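Local coordinates for protein MGS-MChE2 (Uncultured bacterium, PDB 5JD6) that is an alpha/beta hydrolase from a marine-lagoon sediment metagenome that probably acts as an esterase, cleaving carboxylic ester bonds, at residues Tyr47-Pro55 against Tyr72-Tyr82. Sequence-based numbering, arbitrary orientation.
Sequences YKVLIPELP and YLKEFVDFKGY
P55 turns the CG-CD edge of its ring onto one face of Y72: CD lies 3.4 Å from the ring centroid, 3° off the normal, and CG is over CD1. Y72 reaches the proline with CG anti to the backbone N (chi1 -175°). L54 runs alongside Y72 in the opposite sense, its CD2 3.7 Å from Y72 CD2. Cutting Y72 back to an alanine here is likely to strip P55 of its aromatic face and open a gap beside L54. One helical turn on, F76 offers a face to P52, whose CB stands 4.0 Å from the ring centroid in a second CH-pi contact; L50 CB meets that ring's edge. F11 packs edge-to-face on both Y72 and F76. In the alpha/beta hydrolase fold this is the packing of a central-sheet strand, 47-52, on the helix 66-80 that follows it; the axes of 47-52 and 72-80 run at 136°. The helix closes in a Schellman motif with G81, of positive phi, as C-prime residue: Y82 N bonds to V77 O and, more weakly, G81 N to D78 O. L50 spans this end, its CD1 3.6 Å from Y82 CE2 and its CD2 4.0 Å from K80 CE, whose NZ is hydrogen-bonded to Y13. Fully extended, K48 brings NZ to the edge of the Y82 ring and donates a 2.8 Å hydrogen bond to Y82 OH.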
ATOM      1  N   TYR A  47     -11.920   3.508  13.137  1.00 41.63           N
ATOM      2  CA  TYR A  47     -11.414   2.657  12.065  1.00 41.46           C
ATOM      3  C   TYR A  47     -10.598   1.482  12.590  1.00 39.58           C
ATOM      4  O   TYR A  47     -10.012   1.547  13.668  1.00 26.48           O
ATOM      5  CB  TYR A  47     -10.568   3.476  11.088  1.00 37.20           C
ATOM      6  CG  TYR A  47     -11.360   4.508  10.322  1.00 36.57           C
ATOM      7  CD1 TYR A  47     -12.026   4.173   9.151  1.00 34.22           C
ATOM      8  CD2 TYR A  47     -11.447   5.818  10.774  1.00 36.54           C
ATOM      9  CE1 TYR A  47     -12.755   5.114   8.450  1.00 32.48           C
ATOM     10  CE2 TYR A  47     -12.172   6.766  10.079  1.00 34.97           C
ATOM     11  CZ  TYR A  47     -12.824   6.409   8.919  1.00 32.74           C
ATOM     12  OH  TYR A  47     -13.547   7.352   8.227  1.00 44.53           O
ATOM     13  N   LYS A  48     -10.570   0.405  11.815  1.00 36.98           N
ATOM     14  CA  LYS A  48      -9.780  -0.768  12.155  1.00 24.21           C
ATOM     15  C   LYS A  48      -8.549  -0.832  11.259  1.00 27.84           C
ATOM     16  O   LYS A  48      -8.663  -1.023  10.050  1.00 28.82           O
ATOM     17  CB  LYS A  48     -10.621  -2.034  12.006  1.00 34.42           C
ATOM     18  CG  LYS A  48     -10.083  -3.252  12.732  1.00 37.69           C
ATOM     19  CD  LYS A  48     -11.058  -4.408  12.591  1.00 58.01           C
ATOM     20  CE  LYS A  48     -10.659  -5.587  13.453  1.00 74.22           C
ATOM     21  NZ  LYS A  48     -11.567  -6.752  13.248  1.00 85.41           N
ATOM     22  N   VAL A  49      -7.372  -0.661  11.850  1.00 20.51           N
ATOM     23  CA  VAL A  49      -6.137  -0.660  11.075  1.00 25.21           C
ATOM     24  C   VAL A  49      -5.456  -2.024  11.111  1.00 25.41           C
ATOM     25  O   VAL A  49      -5.131  -2.542  12.179  1.00 28.28           O
ATOM     26  CB  VAL A  49      -5.158   0.414  11.579  1.00 24.55           C
ATOM     27  CG1 VAL A  49      -3.898   0.421  10.726  1.00 26.07           C
ATOM     28  CG2 VAL A  49      -5.823   1.782  11.558  1.00 18.77           C
ATOM     29  N   LEU A  50      -5.248  -2.602   9.932  1.00 22.57           N
ATOM     30  CA  LEU A  50      -4.617  -3.910   9.808  1.00 25.39           C
ATOM     31  C   LEU A  50      -3.396  -3.826   8.905  1.00 25.97           C
ATOM     32  O   LEU A  50      -3.490  -3.369   7.766  1.00 29.42           O
ATOM     33  CB  LEU A  50      -5.608  -4.938   9.257  1.00 20.01           C
ATOM     34  CG  LEU A  50      -6.871  -5.187  10.084  1.00 22.46           C
ATOM     35  CD1 LEU A  50      -8.099  -5.235   9.192  1.00 29.44           C
ATOM     36  CD2 LEU A  50      -6.739  -6.475  10.875  1.00 24.73           C
ATOM     37  N   ILE A  51      -2.249  -4.260   9.414  1.00 30.21           N
ATOM     38  CA  ILE A  51      -1.025  -4.242   8.621  1.00 23.04           C
ATOM     39  C   ILE A  51      -0.444  -5.644   8.487  1.00 21.41           C
ATOM     40  O   ILE A  51       0.341  -6.079   9.328  1.00 29.58           O
ATOM     41  CB  ILE A  51       0.034  -3.306   9.231  1.00 22.44           C
ATOM     42  CG1 ILE A  51      -0.602  -1.980   9.648  1.00 20.06           C
ATOM     43  CG2 ILE A  51       1.166  -3.072   8.244  1.00 20.28           C
ATOM     44  CD1 ILE A  51       0.388  -0.974  10.173  1.00 19.67           C
ATOM     45  N   PRO A  52      -0.838  -6.359   7.422  1.00 20.15           N
ATOM     46  CA  PRO A  52      -0.362  -7.722   7.169  1.00 21.74           C
ATOM     47  C   PRO A  52       1.047  -7.754   6.595  1.00 28.13           C
ATOM     48  O   PRO A  52       1.413  -6.875   5.813  1.00 39.27           O
ATOM     49  CB  PRO A  52      -1.371  -8.255   6.154  1.00 26.17           C
ATOM     50  CG  PRO A  52      -1.802  -7.045   5.406  1.00 29.86           C
ATOM     51  CD  PRO A  52      -1.814  -5.921   6.410  1.00 19.78           C
ATOM     52  N   GLU A  53       1.829  -8.754   6.984  1.00 30.36           N
ATOM     53  CA  GLU A  53       3.159  -8.926   6.417  1.00 36.78           C
ATOM     54  C   GLU A  53       3.113  -9.855   5.217  1.00 43.22           C
ATOM     55  O   GLU A  53       2.901 -11.060   5.352  1.00 55.91           O
ATOM     56  CB  GLU A  53       4.136  -9.450   7.469  1.00 41.51           C
ATOM     57  CG  GLU A  53       4.256  -8.513   8.646  1.00 59.62           C
ATOM     58  CD  GLU A  53       4.539  -7.091   8.200  1.00 81.69           C
ATOM     59  OE1 GLU A  53       5.512  -6.877   7.444  1.00 87.00           O
ATOM     60  OE2 GLU A  53       3.755  -6.196   8.572  1.00 85.79           O
ATOM     61  N   LEU A  54       3.303  -9.273   4.039  1.00 37.48           N
ATOM     62  CA  LEU A  54       3.274 -10.025   2.797  1.00 43.97           C
ATOM     63  C   LEU A  54       4.504 -10.919   2.680  1.00 48.36           C
ATOM     64  O   LEU A  54       5.573 -10.582   3.190  1.00 43.42           O
ATOM     65  CB  LEU A  54       3.186  -9.073   1.602  1.00 46.81           C
ATOM     66  CG  LEU A  54       1.992  -8.115   1.618  1.00 44.58           C
ATOM     67  CD1 LEU A  54       1.946  -7.295   0.338  1.00 52.89           C
ATOM     68  CD2 LEU A  54       0.690  -8.874   1.827  1.00 35.24           C
ATOM     69  N   PRO A  55       4.349 -12.075   2.021  1.00 56.61           N
ATOM     70  CA  PRO A  55       5.457 -13.008   1.799  1.00 65.85           C
ATOM     71  C   PRO A  55       6.337 -12.590   0.623  1.00 62.40           C
ATOM     72  O   PRO A  55       6.439 -13.334  -0.353  1.00 68.21           O
ATOM     73  CB  PRO A  55       4.740 -14.324   1.502  1.00 65.69           C
ATOM     74  CG  PRO A  55       3.465 -13.904   0.863  1.00 61.04           C
ATOM     75  CD  PRO A  55       3.066 -12.620   1.540  1.00 55.58           C
ATOM     76  N   TYR A  72      -2.546 -12.984  -2.233  1.00 25.51           N
ATOM     77  CA  TYR A  72      -2.284 -13.194  -0.815  1.00 22.54           C
ATOM     78  C   TYR A  72      -3.100 -12.208   0.010  1.00 25.73           C
ATOM     79  O   TYR A  72      -3.653 -12.563   1.052  1.00 31.00           O
ATOM     80  CB  TYR A  72      -0.793 -13.041  -0.508  1.00 19.22           C
ATOM     81  CG  TYR A  72      -0.417 -13.359   0.924  1.00 24.97           C
ATOM     82  CD1 TYR A  72       0.002 -14.634   1.284  1.00 26.20           C
ATOM     83  CD2 TYR A  72      -0.472 -12.383   1.913  1.00 17.05           C
ATOM     84  CE1 TYR A  72       0.351 -14.930   2.590  1.00 27.70           C
ATOM     85  CE2 TYR A  72      -0.126 -12.672   3.222  1.00 26.80           C
ATOM     86  CZ  TYR A  72       0.285 -13.945   3.554  1.00 28.49           C
ATOM     87  OH  TYR A  72       0.631 -14.236   4.854  1.00 32.11           O
ATOM     88  N   LEU A  73      -3.165 -10.968  -0.463  1.00 19.31           N
ATOM     89  CA  LEU A  73      -3.965  -9.937   0.185  1.00 21.52           C
ATOM     90  C   LEU A  73      -5.436 -10.328   0.186  1.00 26.25           C
ATOM     91  O   LEU A  73      -6.127 -10.189   1.196  1.00 23.76           O
ATOM     92  CB  LEU A  73      -3.777  -8.587  -0.511  1.00 18.02           C
ATOM     93  CG  LEU A  73      -4.784  -7.505  -0.113  1.00 24.56           C
ATOM     94  CD1 LEU A  73      -4.625  -7.133   1.352  1.00 21.19           C
ATOM     95  CD2 LEU A  73      -4.652  -6.281  -1.003  1.00 28.49           C
ATOM     96  N   LYS A  74      -5.904 -10.818  -0.959  1.00 26.37           N
ATOM     97  CA  LYS A  74      -7.274 -11.297  -1.097  1.00 29.27           C
ATOM     98  C   LYS A  74      -7.553 -12.425  -0.110  1.00 29.27           C
ATOM     99  O   LYS A  74      -8.604 -12.458   0.531  1.00 27.56           O
ATOM    100  CB  LYS A  74      -7.531 -11.769  -2.529  1.00 36.84           C
ATOM    101  CG  LYS A  74      -8.944 -12.261  -2.786  1.00 41.15           C
ATOM    102  CD  LYS A  74      -9.968 -11.173  -2.515  1.00 49.34           C
ATOM    103  CE  LYS A  74     -11.319 -11.530  -3.117  1.00 60.54           C
ATOM    104  NZ  LYS A  74     -11.802 -12.863  -2.660  1.00 62.47           N
ATOM    105  N   GLU A  75      -6.600 -13.344   0.014  1.00 20.26           N
ATOM    106  CA  GLU A  75      -6.730 -14.455   0.946  1.00 33.76           C
ATOM    107  C   GLU A  75      -6.804 -13.954   2.387  1.00 36.95           C
ATOM    108  O   GLU A  75      -7.489 -14.542   3.222  1.00 38.95           O
ATOM    109  CB  GLU A  75      -5.565 -15.433   0.785  1.00 32.22           C
ATOM    110  CG  GLU A  75      -5.707 -16.704   1.608  1.00 47.09           C
ATOM    111  CD  GLU A  75      -4.527 -17.642   1.446  1.00 57.07           C
ATOM    112  OE1 GLU A  75      -3.550 -17.258   0.768  1.00 60.00           O
ATOM    113  OE2 GLU A  75      -4.577 -18.762   2.000  1.00 51.84           O
ATOM    114  N   PHE A  76      -6.101 -12.859   2.667  1.00 32.03           N
ATOM    115  CA  PHE A  76      -6.094 -12.274   4.005  1.00 25.20           C
ATOM    116  C   PHE A  76      -7.439 -11.642   4.347  1.00 16.97           C
ATOM    117  O   PHE A  76      -7.968 -11.850   5.438  1.00 17.87           O
ATOM    118  CB  PHE A  76      -4.981 -11.232   4.134  1.00 22.60           C
ATOM    119  CG  PHE A  76      -4.981 -10.506   5.453  1.00 21.40           C
ATOM    120  CD1 PHE A  76      -4.630 -11.165   6.621  1.00 23.59           C
ATOM    121  CD2 PHE A  76      -5.330  -9.167   5.523  1.00 16.63           C
ATOM    122  CE1 PHE A  76      -4.629 -10.502   7.837  1.00 24.59           C
ATOM    123  CE2 PHE A  76      -5.332  -8.497   6.735  1.00 17.13           C
ATOM    124  CZ  PHE A  76      -4.979  -9.166   7.893  1.00 19.76           C
ATOM    125  N   VAL A  77      -7.987 -10.873   3.413  1.00 17.45           N
ATOM    126  CA  VAL A  77      -9.277 -10.223   3.620  1.00 21.31           C
ATOM    127  C   VAL A  77     -10.391 -11.259   3.743  1.00 26.40           C
ATOM    128  O   VAL A  77     -11.266 -11.142   4.604  1.00 21.54           O
ATOM    129  CB  VAL A  77      -9.607  -9.242   2.475  1.00 19.85           C
ATOM    130  CG1 VAL A  77     -10.972  -8.608   2.694  1.00 23.35           C
ATOM    131  CG2 VAL A  77      -8.531  -8.173   2.369  1.00 16.64           C
ATOM    132  N   ASP A  78     -10.348 -12.273   2.882  1.00 29.33           N
ATOM    133  CA  ASP A  78     -11.314 -13.367   2.936  1.00 33.14           C
ATOM    134  C   ASP A  78     -11.229 -14.099   4.270  1.00 33.35           C
ATOM    135  O   ASP A  78     -12.250 -14.416   4.878  1.00 42.87           O
ATOM    136  CB  ASP A  78     -11.092 -14.350   1.784  1.00 37.45           C
ATOM    137  CG  ASP A  78     -11.398 -13.741   0.429  1.00 54.53           C
ATOM    138  OD1 ASP A  78     -12.156 -12.750   0.377  1.00 61.23           O
ATOM    139  OD2 ASP A  78     -10.883 -14.259  -0.586  1.00 54.49           O
ATOM    140  N   PHE A  79     -10.004 -14.362   4.716  1.00 35.50           N
ATOM    141  CA  PHE A  79      -9.774 -14.981   6.016  1.00 32.85           C
ATOM    142  C   PHE A  79     -10.403 -14.159   7.135  1.00 38.12           C
ATOM    143  O   PHE A  79     -11.001 -14.705   8.063  1.00 36.94           O
ATOM    144  CB  PHE A  79      -8.275 -15.153   6.276  1.00 26.58           C
ATOM    145  CG  PHE A  79      -7.918 -15.172   7.733  1.00 21.58           C
ATOM    146  CD1 PHE A  79      -8.299 -16.231   8.534  1.00 23.70           C
ATOM    147  CD2 PHE A  79      -7.195 -14.134   8.299  1.00 29.20           C
ATOM    148  CE1 PHE A  79      -7.987 -16.248   9.874  1.00 28.76           C
ATOM    149  CE2 PHE A  79      -6.868 -14.153   9.644  1.00 24.48           C
ATOM    150  CZ  PHE A  79      -7.262 -15.216  10.431  1.00 23.69           C
ATOM    151  N   LYS A  80     -10.259 -12.843   7.041  1.00 34.95           N
ATOM    152  CA  LYS A  80     -10.827 -11.937   8.028  1.00 32.05           C
ATOM    153  C   LYS A  80     -12.351 -11.893   7.934  1.00 39.49           C
ATOM    154  O   LYS A  80     -13.028 -11.533   8.895  1.00 47.27           O
ATOM    155  CB  LYS A  80     -10.244 -10.536   7.859  1.00 20.03           C
ATOM    156  CG  LYS A  80      -9.010 -10.286   8.704  1.00 18.79           C
ATOM    157  CD  LYS A  80      -9.359 -10.394  10.177  1.00 36.79           C
ATOM    158  CE  LYS A  80      -8.134 -10.256  11.055  1.00 30.61           C
ATOM    159  NZ  LYS A  80      -8.481 -10.397  12.497  1.00 32.01           N
ATOM    160  N   GLY A  81     -12.881 -12.263   6.772  1.00 31.43           N
ATOM    161  CA  GLY A  81     -14.318 -12.324   6.578  1.00 32.77           C
ATOM    162  C   GLY A  81     -14.951 -10.984   6.254  1.00 38.80           C
ATOM    163  O   GLY A  81     -16.141 -10.779   6.488  1.00 48.81           O
ATOM    164  N   TYR A  82     -14.152 -10.069   5.715  1.00 33.60           N
ATOM    165  CA  TYR A  82     -14.652  -8.756   5.323  1.00 32.09           C
ATOM    166  C   TYR A  82     -15.272  -8.801   3.933  1.00 36.94           C
ATOM    167  O   TYR A  82     -14.719  -9.406   3.015  1.00 37.22           O
ATOM    168  CB  TYR A  82     -13.528  -7.720   5.354  1.00 31.76           C
ATOM    169  CG  TYR A  82     -12.937  -7.489   6.724  1.00 30.74           C
ATOM    170  CD1 TYR A  82     -13.749  -7.399   7.845  1.00 32.70           C
ATOM    171  CD2 TYR A  82     -11.565  -7.363   6.896  1.00 30.10           C
ATOM    172  CE1 TYR A  82     -13.211  -7.187   9.099  1.00 39.35           C
ATOM    173  CE2 TYR A  82     -11.018  -7.152   8.146  1.00 38.23           C
ATOM    174  CZ  TYR A  82     -11.846  -7.066   9.244  1.00 50.42           C
ATOM    175  OH  TYR A  82     -11.307  -6.856  10.491  1.00 64.86           O
TER